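Local coordinates for beta-mannosidase (Trichoderma harzianum, PDB 4CVU), which probably hydrolyses terminal beta-linked mannose residues from the non-reducing ends of mannosides, as a retaining glycoside hydrolase of family 2, at residues Asn187-Gln195 with Gln448-Asp456; Asp409-Asn417 with Trp726-Tyr737. One frame throughout, in Å; residues are numbered along the deposited sequence.

Interaction 1 (Asn187-Gln195 with Gln448-Asp456); sequences NRQWVRKEQ and QFSDTLYPD. With NAG (2-acetamido-2-deoxy-beta-D-glucopyranose), chain J.
Arg192 and Gln189, with Pro455, carry this join between a loop of the galactose-binding-like domain and the loop that follows strand 442-446 of the (beta/alpha)8-type catalytic barrel of a family 2 enzyme. The guanidinium of Arg192 lies flat on the Phe449 ring, off-centre, with the planes 13° apart. Bends at chi2 (-52°) and chi3 (-47°) fold the chain back over the ring and bring both end nitrogens to one acceptor, Gln448 O, which NH2 meets at 2.8 Å. Glu467, on helix 458-475, forms a salt bridge to the same NH2, so the stacked cation is gripped at its edge and probably neutralised. Gln189 lays CB alongside Tyr454 CD2, while its carbonyl O comes 3.3 Å from Pro455 CD; a water joins its OE1 to Thr452 OG1, which also bonds to Val179 O. Pro455 CG sits over a face of Trp190, 3.6 Å from the centroid of the six-membered ring, a CH-pi contact. Arg188 repeats the two-nitrogen grip, on Ser450 O, with the oxygen in the guanidinium plane and Thr452 CG2 over one face. Tyr454 OH takes the Ser450 N-H and gives its own proton to Gln195 OE1, 2.5 Å away.

Interaction 2 (Asp409-Asn417 with Trp726-Tyr737); sequences DSVESQNFN and WKVLPYVSRRTY. With NA (sodium ion), chain B; CD (cadmium ion), chain T.
The Trp726 indole has Pro730 CB against one face and Ser410 OG at its edge, in the ring plane, where NE1 donates to OG over 2.9 Å. Its CZ3 in turn lies over a face of the Arg734 guanidinium, and its CE3 over the centre of the Tyr731 ring. Phe416 and Tyr737 form an offset edge-to-face pair, planes at 82°, the tyrosine giving the edge. Arg734 grips Ser413 side-on: NH2 meets OG at 2.6 Å, almost straight at 174°, and NE reaches the carbonyl O at 3.0 Å from above its plane. A turn at chi3 (-83°) swings the guanidinium round to present both nitrogens to that serine. With a leucine at Arg734, the Ser413 hydroxyl and carbonyl would probably lose these two donors and the indole its flat neighbour. Gln414 CD lies 3.4 Å from Pro730 CB as the side chain extends across the proline to give NE2 to Ser733 OG and to Tyr705 OH; the buried carbonyl O of Gln414 receives the CA-H of Arg734. Asn415, the C-prime residue of the Schellman motif ending helix 401-413, donates ND2 to Arg734 O at 2.8 Å. The C-terminal end of this barrel helix thus rests against helix 729-736, with Phe898 of strand 895-899 touching Ser410, Ser413 and Arg734, and Tyr705 of strand 702-705 meeting Ser733 and Tyr737.

How the interactions relate
Interactions 1 and 2 do not touch: their centres are 32 Å apart and their nearest atoms about 17 Å. Along the sequence their segments alternate, and both adjoin the mixed barrel sheet, since residues 409-417 lead into strand 418-421, which pairs in parallel with strand 442-446, the strand before residues 448-456. Interaction 1 ties the galactose-binding-like domain to the loop after that strand, whereas interaction 2 joins helix 401-413 to helix 729-736, beside the C-terminal Ig-fold domain. In interaction 1 the side chain of Trp190 is about 5 Å from a bound mannose, and the side chain of Arg192 about 8 Å from a sodium ion. Interaction 2 carries metal ligands of its own, Asp409 for sodium and Glu412 for cadmium.

Interaction 1 (Asn187-Gln195 with Gln448-Asp456)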
loop_
_atom_site.group_PDB
_atom_site.type_symbol
_atom_site.label_atom_id
_atom_site.label_comp_id
_atom_site.label_asym_id
_atom_site.label_seq_id
_atom_site.Cartn_x
_atom_site.Cartn_y
_atom_site.Cartn_z
ATOM N N ASN A 187 -20.103 25.842 3.576
ATOM C CA ASN A 187 -21.366 26.127 2.906
ATOM C C ASN A 187 -22.362 25.000 2.677
ATOM O O ASN A 187 -23.300 25.203 1.938
ATOM C CB ASN A 187 -21.153 26.911 1.593
ATOM C CG ASN A 187 -20.481 28.240 1.809
ATOM O OD1 ASN A 187 -20.827 28.998 2.700
ATOM N ND2 ASN A 187 -19.470 28.479 1.060
ATOM N N ARG A 188 -22.192 23.854 3.345
ATOM C CA ARG A 188 -23.012 22.668 3.137
ATOM C C ARG A 188 -24.494 22.872 3.471
ATOM O O ARG A 188 -25.340 22.153 3.018
ATOM C CB ARG A 188 -22.458 21.471 3.914
ATOM C CG ARG A 188 -22.691 21.491 5.397
ATOM C CD ARG A 188 -21.877 20.456 6.197
ATOM N NE ARG A 188 -21.778 20.775 7.627
ATOM C CZ ARG A 188 -22.680 20.412 8.526
ATOM N NH1 ARG A 188 -23.724 19.782 8.138
ATOM N NH2 ARG A 188 -22.562 20.693 9.817
ATOM N N GLN A 189 -24.795 23.876 4.290
ATOM C CA GLN A 189 -26.176 24.113 4.686
ATOM C C GLN A 189 -27.074 24.459 3.474
ATOM O O GLN A 189 -28.304 24.339 3.550
ATOM C CB GLN A 189 -26.232 25.217 5.759
ATOM C CG GLN A 189 -25.962 26.647 5.290
ATOM C CD GLN A 189 -24.501 27.038 5.320
ATOM O OE1 GLN A 189 -23.600 26.184 5.205
ATOM N NE2 GLN A 189 -24.245 28.360 5.412
ATOM N N TRP A 190 -26.452 24.889 2.376
ATOM C CA TRP A 190 -27.183 25.365 1.181
ATOM C C TRP A 190 -27.573 24.254 0.222
ATOM O O TRP A 190 -28.300 24.497 -0.723
ATOM C CB TRP A 190 -26.364 26.451 0.416
ATOM C CG TRP A 190 -26.437 27.732 1.126
ATOM C CD1 TRP A 190 -25.453 28.330 1.850
ATOM C CD2 TRP A 190 -27.596 28.542 1.275
ATOM N NE1 TRP A 190 -25.916 29.487 2.426
ATOM C CE2 TRP A 190 -27.236 29.636 2.089
ATOM C CE3 TRP A 190 -28.905 28.472 0.767
ATOM C CZ2 TRP A 190 -28.143 30.645 2.419
ATOM C CZ3 TRP A 190 -29.802 29.485 1.085
ATOM C CH2 TRP A 190 -29.418 30.550 1.906
ATOM N N VAL A 191 -27.116 23.029 0.467
ATOM C CA VAL A 191 -27.386 21.944 -0.492
ATOM C C VAL A 191 -28.044 20.737 0.156
ATOM O O VAL A 191 -27.590 20.252 1.176
ATOM C CB VAL A 191 -26.134 21.545 -1.280
ATOM C CG1 VAL A 191 -24.973 21.175 -0.351
ATOM C CG2 VAL A 191 -26.445 20.389 -2.222
ATOM N N ARG A 192 -29.110 20.242 -0.457
ATOM C CA ARG A 192 -29.745 19.011 -0.023
ATOM C C ARG A 192 -28.968 17.807 -0.573
ATOM O O ARG A 192 -29.358 17.171 -1.563
ATOM C CB ARG A 192 -31.211 18.998 -0.477
ATOM C CG ARG A 192 -32.012 20.156 0.047
ATOM C CD ARG A 192 -31.888 20.313 1.531
ATOM N NE ARG A 192 -32.070 19.021 2.195
ATOM C CZ ARG A 192 -31.456 18.625 3.309
ATOM N NH1 ARG A 192 -30.590 19.407 3.950
ATOM N NH2 ARG A 192 -31.727 17.425 3.815
ATOM N N LYS A 193 -27.857 17.526 0.122
ATOM C CA LYS A 193 -26.898 16.461 -0.185
ATOM C C LYS A 193 -26.422 15.980 1.173
ATOM O O LYS A 193 -26.401 16.732 2.191
ATOM C CB LYS A 193 -25.720 16.982 -1.060
ATOM C CG LYS A 193 -24.635 15.947 -1.437
ATOM C CD LYS A 193 -23.747 16.430 -2.583
ATOM C CE LYS A 193 -22.534 15.525 -2.895
ATOM N NZ LYS A 193 -22.791 14.084 -2.639
ATOM N N GLU A 194 -26.063 14.715 1.203
ATOM C CA GLU A 194 -25.624 14.012 2.406
ATOM C C GLU A 194 -24.516 14.845 2.983
ATOM O O GLU A 194 -23.521 15.114 2.375
ATOM C CB GLU A 194 -25.182 12.583 2.011
ATOM C CG GLU A 194 -24.423 11.788 3.047
ATOM C CD GLU A 194 -24.168 10.319 2.667
ATOM O OE1 GLU A 194 -23.314 10.101 1.837
ATOM O OE2 GLU A 194 -24.779 9.415 3.195
ATOM N N GLN A 195 -24.731 15.323 4.201
ATOM C CA GLN A 195 -23.855 16.276 4.753
ATOM C C GLN A 195 -22.436 15.795 4.997
ATOM O O GLN A 195 -21.535 16.574 4.863
ATOM C CB GLN A 195 -24.477 16.915 6.005
ATOM C CG GLN A 195 -25.807 17.555 5.743
ATOM C CD GLN A 195 -25.765 18.957 5.168
ATOM O OE1 GLN A 195 -25.733 19.959 5.894
ATOM N NE2 GLN A 195 -25.834 19.053 3.837
ATOM N N GLN A 448 -32.376 14.596 6.973
ATOM C CA GLN A 448 -30.957 14.906 6.719
ATOM C C GLN A 448 -30.538 16.335 7.072
ATOM O O GLN A 448 -30.247 17.151 6.222
ATOM C CB GLN A 448 -30.573 14.498 5.285
ATOM C CG GLN A 448 -30.948 13.063 4.950
ATOM C CD GLN A 448 -30.435 12.064 5.964
ATOM O OE1 GLN A 448 -29.305 12.156 6.410
ATOM N NE2 GLN A 448 -31.250 11.085 6.310
ATOM N N PHE A 449 -30.531 16.647 8.359
ATOM C CA PHE A 449 -30.113 17.943 8.818
ATOM C C PHE A 449 -29.246 17.763 10.083
ATOM O O PHE A 449 -29.649 17.061 11.009
ATOM C CB PHE A 449 -31.331 18.809 9.147
ATOM C CG PHE A 449 -32.251 19.031 7.983
ATOM C CD1 PHE A 449 -32.068 20.123 7.128
ATOM C CD2 PHE A 449 -33.317 18.164 7.749
ATOM C CE1 PHE A 449 -32.950 20.337 6.058
ATOM C CE2 PHE A 449 -34.169 18.361 6.686
ATOM C CZ PHE A 449 -33.982 19.458 5.832
ATOM N N SER A 450 -28.066 18.395 10.122
ATOM C CA SER A 450 -27.056 17.962 11.083
ATOM C C SER A 450 -25.932 18.962 11.449
ATOM O O SER A 450 -25.156 19.381 10.598
ATOM C CB SER A 450 -26.475 16.621 10.574
ATOM O OG SER A 450 -25.529 16.080 11.475
ATOM N N ASP A 451 -25.899 19.354 12.724
ATOM C CA ASP A 451 -24.792 20.071 13.308
ATOM C C ASP A 451 -24.504 21.422 12.626
ATOM O O ASP A 451 -23.362 21.864 12.522
ATOM C CB ASP A 451 -23.549 19.178 13.276
ATOM C CG ASP A 451 -22.470 19.643 14.237
ATOM O OD1 ASP A 451 -22.781 20.369 15.222
ATOM O OD2 ASP A 451 -21.286 19.290 13.995
ATOM N N THR A 452 -25.561 22.055 12.160
ATOM C CA THR A 452 -25.505 23.426 11.696
ATOM C C THR A 452 -26.944 23.888 11.592
ATOM O O THR A 452 -27.878 23.086 11.761
ATOM C CB THR A 452 -24.779 23.550 10.344
ATOM O OG1 THR A 452 -24.472 24.934 10.070
ATOM C CG2 THR A 452 -25.593 22.921 9.227
ATOM N N LEU A 453 -27.117 25.189 11.348
ATOM C CA LEU A 453 -28.442 25.765 11.139
ATOM C C LEU A 453 -28.637 25.945 9.656
ATOM O O LEU A 453 -27.667 26.038 8.931
ATOM C CB LEU A 453 -28.607 27.084 11.905
ATOM C CG LEU A 453 -28.542 26.960 13.435
ATOM C CD1 LEU A 453 -28.841 28.295 14.106
ATOM C CD2 LEU A 453 -29.487 25.902 13.982
ATOM N N TYR A 454 -29.901 25.982 9.222
ATOM C CA TYR A 454 -30.232 25.859 7.817
ATOM C C TYR A 454 -31.092 27.028 7.308
ATOM O O TYR A 454 -31.720 27.756 8.116
ATOM C CB TYR A 454 -30.960 24.526 7.575
ATOM C CG TYR A 454 -30.030 23.340 7.659
ATOM C CD1 TYR A 454 -29.736 22.753 8.871
ATOM C CD2 TYR A 454 -29.415 22.851 6.521
ATOM C CE1 TYR A 454 -28.861 21.699 8.952
ATOM C CE2 TYR A 454 -28.535 21.798 6.576
ATOM C CZ TYR A 454 -28.269 21.202 7.788
ATOM O OH TYR A 454 -27.342 20.175 7.860
ATOM N N PRO A 455 -31.116 27.203 5.977
ATOM C CA PRO A 455 -32.012 28.207 5.361
ATOM C C PRO A 455 -33.481 27.880 5.584
ATOM O O PRO A 455 -33.840 26.732 5.858
ATOM C CB PRO A 455 -31.679 28.119 3.864
ATOM C CG PRO A 455 -30.362 27.449 3.789
ATOM C CD PRO A 455 -30.332 26.500 4.946
ATOM N N ASP A 456 -34.317 28.905 5.480
ATOM C CA ASP A 456 -35.769 28.730 5.558
ATOM C C ASP A 456 -36.500 29.676 4.585
ATOM O O ASP A 456 -37.632 30.082 4.849
ATOM C CB ASP A 456 -36.274 28.949 6.984
ATOM C CG ASP A 456 -37.696 28.462 7.181
ATOM O OD1 ASP A 456 -38.060 27.413 6.589
ATOM O OD2 ASP A 456 -38.464 29.118 7.933
HETATM C C1 NAG J . -20.001 33.374 2.370
HETATM C C2 NAG J . -18.504 33.334 2.623
HETATM C C3 NAG J . -17.971 34.496 3.442
HETATM C C4 NAG J . -18.500 35.851 2.962
HETATM C C5 NAG J . -19.993 35.788 2.653
HETATM C C6 NAG J . -20.480 37.099 2.017
HETATM C C7 NAG J . -17.427 31.171 2.697
HETATM C C8 NAG J . -17.137 29.976 3.556
HETATM N N2 NAG J . -18.151 32.109 3.303
HETATM O O3 NAG J . -16.564 34.448 3.320
HETATM O O4 NAG J . -18.307 36.776 4.010
HETATM O O5 NAG J . -20.307 34.663 1.824
HETATM O O6 NAG J . -21.011 36.893 0.718
HETATM O O7 NAG J . -17.016 31.224 1.521
HETATM O O HOH W 1 -22.831 24.789 7.766
#

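Interaction 2 (Asp409-Asn417 with Trp726-Tyr737)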
loop_
_atom_site.group_PDB
_atom_site.type_symbol
_atom_site.label_atom_id
_atom_site.label_comp_id
_atom_site.label_asym_id
_atom_site.label_seq_id
_atom_site.Cartn_x
_atom_site.Cartn_y
_atom_site.Cartn_z
ATOM N N ASP A 409 -25.567 -9.006 10.959
ATOM C CA ASP A 409 -25.152 -10.134 11.794
ATOM C C ASP A 409 -24.424 -9.628 13.046
ATOM O O ASP A 409 -24.649 -10.135 14.106
ATOM C CB ASP A 409 -24.137 -11.023 11.151
ATOM C CG ASP A 409 -24.658 -11.796 9.948
ATOM O OD1 ASP A 409 -25.855 -11.956 9.694
ATOM O OD2 ASP A 409 -23.804 -12.337 9.293
ATOM N N SER A 410 -23.494 -8.680 12.875
ATOM C CA SER A 410 -22.675 -8.162 13.987
ATOM C C SER A 410 -23.521 -7.372 14.989
ATOM O O SER A 410 -23.227 -7.339 16.193
ATOM C CB SER A 410 -21.527 -7.279 13.443
ATOM O OG SER A 410 -20.580 -8.062 12.716
ATOM N N VAL A 411 -24.567 -6.711 14.475
ATOM C CA VAL A 411 -25.535 -5.962 15.312
ATOM C C VAL A 411 -26.331 -6.928 16.235
ATOM O O VAL A 411 -26.466 -6.708 17.447
ATOM C CB VAL A 411 -26.516 -5.135 14.431
ATOM C CG1 VAL A 411 -27.729 -4.630 15.238
ATOM C CG2 VAL A 411 -25.819 -3.935 13.787
ATOM N N GLU A 412 -26.892 -7.972 15.641
ATOM C CA GLU A 412 -27.650 -8.989 16.409
ATOM C C GLU A 412 -26.771 -9.656 17.467
ATOM O O GLU A 412 -27.156 -9.764 18.672
ATOM C CB GLU A 412 -28.207 -10.046 15.478
ATOM C CG GLU A 412 -29.159 -9.488 14.435
ATOM C CD GLU A 412 -30.217 -10.489 14.051
ATOM O OE1 GLU A 412 -31.022 -10.803 14.953
ATOM O OE2 GLU A 412 -30.211 -10.966 12.882
ATOM N N SER A 413 -25.553 -10.013 17.042
ATOM C CA SER A 413 -24.633 -10.718 17.915
ATOM C C SER A 413 -24.223 -9.923 19.148
ATOM O O SER A 413 -23.823 -10.516 20.158
ATOM C CB SER A 413 -23.381 -11.116 17.191
ATOM O OG SER A 413 -22.671 -12.051 17.988
ATOM N N GLN A 414 -24.333 -8.623 19.073
ATOM C CA GLN A 414 -23.976 -7.735 20.159
ATOM C C GLN A 414 -25.153 -7.514 21.076
ATOM O O GLN A 414 -25.072 -6.754 21.999
ATOM C CB GLN A 414 -23.512 -6.390 19.611
ATOM C CG GLN A 414 -22.080 -6.298 19.095
ATOM C CD GLN A 414 -21.701 -4.873 18.751
ATOM O OE1 GLN A 414 -21.661 -4.526 17.608
ATOM N NE2 GLN A 414 -21.492 -4.024 19.750
ATOM N N ASN A 415 -26.223 -8.233 20.822
ATOM C CA ASN A 415 -27.502 -8.160 21.511
ATOM C C ASN A 415 -28.253 -6.831 21.326
ATOM O O ASN A 415 -28.927 -6.417 22.234
ATOM C CB ASN A 415 -27.327 -8.473 23.038
ATOM C CG ASN A 415 -26.806 -9.868 23.295
ATOM O OD1 ASN A 415 -27.377 -10.833 22.859
ATOM N ND2 ASN A 415 -25.691 -9.969 23.957
ATOM N N PHE A 416 -28.142 -6.205 20.150
ATOM C CA PHE A 416 -28.846 -4.973 19.853
ATOM C C PHE A 416 -30.354 -5.213 19.689
ATOM O O PHE A 416 -30.760 -6.271 19.352
ATOM C CB PHE A 416 -28.324 -4.321 18.546
ATOM C CG PHE A 416 -27.038 -3.571 18.670
ATOM C CD1 PHE A 416 -26.009 -4.027 19.435
ATOM C CD2 PHE A 416 -26.843 -2.459 17.950
ATOM C CE1 PHE A 416 -24.820 -3.360 19.472
ATOM C CE2 PHE A 416 -25.672 -1.795 17.992
ATOM C CZ PHE A 416 -24.656 -2.250 18.743
ATOM N N ASN A 417 -31.181 -4.226 19.964
ATOM C CA ASN A 417 -32.537 -4.196 19.450
ATOM C C ASN A 417 -32.846 -2.908 18.722
ATOM O O ASN A 417 -33.947 -2.762 18.188
ATOM C CB ASN A 417 -33.571 -4.498 20.537
ATOM C CG ASN A 417 -33.443 -3.582 21.716
ATOM O OD1 ASN A 417 -33.066 -2.445 21.554
ATOM N ND2 ASN A 417 -33.646 -4.109 22.914
ATOM N N TRP A 726 -14.272 -6.640 14.008
ATOM C CA TRP A 726 -14.556 -6.226 15.382
ATOM C C TRP A 726 -13.317 -5.689 16.106
ATOM O O TRP A 726 -12.299 -6.347 16.189
ATOM C CB TRP A 726 -15.113 -7.412 16.127
ATOM C CG TRP A 726 -16.502 -7.756 15.758
ATOM C CD1 TRP A 726 -17.062 -7.644 14.557
ATOM C CD2 TRP A 726 -17.530 -8.226 16.636
ATOM N NE1 TRP A 726 -18.377 -8.051 14.586
ATOM C CE2 TRP A 726 -18.688 -8.418 15.855
ATOM C CE3 TRP A 726 -17.565 -8.566 17.985
ATOM C CZ2 TRP A 726 -19.879 -8.870 16.387
ATOM C CZ3 TRP A 726 -18.744 -9.041 18.512
ATOM C CH2 TRP A 726 -19.904 -9.159 17.711
ATOM N N LYS A 727 -13.452 -4.505 16.689
ATOM C CA LYS A 727 -12.553 -4.028 17.709
ATOM C C LYS A 727 -12.823 -4.829 18.971
ATOM O O LYS A 727 -13.625 -5.764 18.959
ATOM C CB LYS A 727 -12.776 -2.531 17.994
ATOM C CG LYS A 727 -12.508 -1.616 16.803
ATOM C CD LYS A 727 -12.327 -0.163 17.242
ATOM C CE LYS A 727 -12.173 0.755 16.024
ATOM N NZ LYS A 727 -12.139 2.226 16.281
ATOM N N VAL A 728 -12.143 -4.445 20.056
ATOM C CA VAL A 728 -12.408 -4.976 21.369
ATOM C C VAL A 728 -13.812 -4.552 21.832
ATOM O O VAL A 728 -14.491 -5.348 22.457
ATOM C CB VAL A 728 -11.356 -4.556 22.414
ATOM C CG1 VAL A 728 -11.677 -5.086 23.802
ATOM C CG2 VAL A 728 -9.986 -5.066 22.017
ATOM N N LEU A 729 -14.247 -3.337 21.489
ATOM C CA LEU A 729 -15.531 -2.785 21.967
ATOM C C LEU A 729 -16.779 -3.686 21.817
ATOM O O LEU A 729 -17.510 -3.913 22.757
ATOM C CB LEU A 729 -15.817 -1.441 21.307
ATOM C CG LEU A 729 -17.204 -0.838 21.541
ATOM C CD1 LEU A 729 -17.465 -0.597 23.028
ATOM C CD2 LEU A 729 -17.232 0.459 20.764
ATOM N N PRO A 730 -17.036 -4.171 20.619
ATOM C CA PRO A 730 -18.258 -4.957 20.405
ATOM C C PRO A 730 -18.302 -6.258 21.176
ATOM O O PRO A 730 -19.409 -6.748 21.394
ATOM C CB PRO A 730 -18.268 -5.190 18.851
ATOM C CG PRO A 730 -16.898 -4.870 18.420
ATOM C CD PRO A 730 -16.344 -3.848 19.371
ATOM N N TYR A 731 -17.145 -6.866 21.482
ATOM C CA TYR A 731 -17.070 -8.062 22.319
ATOM C C TYR A 731 -17.488 -7.747 23.730
ATOM O O TYR A 731 -18.215 -8.529 24.377
ATOM C CB TYR A 731 -15.662 -8.633 22.318
ATOM C CG TYR A 731 -15.292 -9.329 21.020
ATOM C CD1 TYR A 731 -15.872 -10.547 20.694
ATOM C CD2 TYR A 731 -14.396 -8.766 20.129
ATOM C CE1 TYR A 731 -15.544 -11.181 19.497
ATOM C CE2 TYR A 731 -14.068 -9.416 18.949
ATOM C CZ TYR A 731 -14.667 -10.625 18.653
ATOM O OH TYR A 731 -14.320 -11.295 17.487
ATOM N N VAL A 732 -17.031 -6.611 24.248
ATOM C CA VAL A 732 -17.426 -6.130 25.600
ATOM C C VAL A 732 -18.881 -5.619 25.763
ATOM O O VAL A 732 -19.572 -5.947 26.725
ATOM C CB VAL A 732 -16.450 -5.052 26.088
ATOM C CG1 VAL A 732 -16.811 -4.607 27.504
ATOM C CG2 VAL A 732 -15.023 -5.608 26.102
ATOM N N SER A 733 -19.335 -4.821 24.804
ATOM C CA SER A 733 -20.721 -4.380 24.739
ATOM C C SER A 733 -21.707 -5.556 24.545
ATOM O O SER A 733 -22.785 -5.546 25.126
ATOM C CB SER A 733 -20.842 -3.286 23.681
ATOM O OG SER A 733 -20.636 -3.762 22.352
ATOM N N ARG A 734 -21.338 -6.576 23.750
ATOM C CA ARG A 734 -22.166 -7.797 23.668
ATOM C C ARG A 734 -22.489 -8.354 25.037
ATOM O O ARG A 734 -23.659 -8.695 25.311
ATOM C CB ARG A 734 -21.474 -8.893 22.853
ATOM C CG ARG A 734 -22.097 -10.290 22.993
ATOM C CD ARG A 734 -21.145 -11.370 22.500
ATOM N NE ARG A 734 -21.169 -11.593 21.046
ATOM C CZ ARG A 734 -20.137 -12.027 20.326
ATOM N NH1 ARG A 734 -18.949 -12.217 20.872
ATOM N NH2 ARG A 734 -20.275 -12.285 19.052
ATOM N N ARG A 735 -21.464 -8.489 25.892
ATOM C CA ARG A 735 -21.647 -9.058 27.219
ATOM C C ARG A 735 -22.438 -8.088 28.039
ATOM O O ARG A 735 -23.325 -8.492 28.818
ATOM C CB ARG A 735 -20.320 -9.336 27.939
ATOM C CG ARG A 735 -19.578 -10.586 27.465
ATOM C CD ARG A 735 -18.492 -10.962 28.491
ATOM N NE ARG A 735 -17.417 -9.972 28.571
ATOM C CZ ARG A 735 -16.323 -9.975 27.802
ATOM N NH1 ARG A 735 -16.124 -10.938 26.886
ATOM N NH2 ARG A 735 -15.416 -9.016 27.952
ATOM N N THR A 736 -22.129 -6.808 27.865
ATOM C CA THR A 736 -22.765 -5.791 28.687
ATOM C C THR A 736 -24.204 -5.473 28.208
ATOM O O THR A 736 -24.934 -4.812 28.924
ATOM C CB THR A 736 -21.903 -4.501 28.766
ATOM O OG1 THR A 736 -20.526 -4.847 28.828
ATOM C CG2 THR A 736 -22.253 -3.668 30.001
ATOM N N TYR A 737 -24.570 -5.914 27.005
ATOM C CA TYR A 737 -25.938 -5.821 26.505
ATOM C C TYR A 737 -26.735 -7.157 26.681
ATOM O O TYR A 737 -27.817 -7.339 26.132
ATOM C CB TYR A 737 -25.951 -5.371 25.028
ATOM C CG TYR A 737 -25.750 -3.862 24.764
ATOM C CD1 TYR A 737 -25.996 -2.903 25.736
ATOM C CD2 TYR A 737 -25.395 -3.414 23.507
ATOM C CE1 TYR A 737 -25.870 -1.537 25.460
ATOM C CE2 TYR A 737 -25.274 -2.048 23.226
ATOM C CZ TYR A 737 -25.495 -1.114 24.228
ATOM O OH TYR A 737 -25.361 0.235 23.970
HETATM NA NA NA B . -24.560 -13.878 7.855
HETATM CD CD CD T . -32.060 -13.074 14.636
HETATM O O HOH W 2 -31.771 -13.250 12.513
HETATM O O HOH W 3 -32.425 -13.194 16.921
HETATM O O HOH W 4 -22.606 -13.835 5.812
#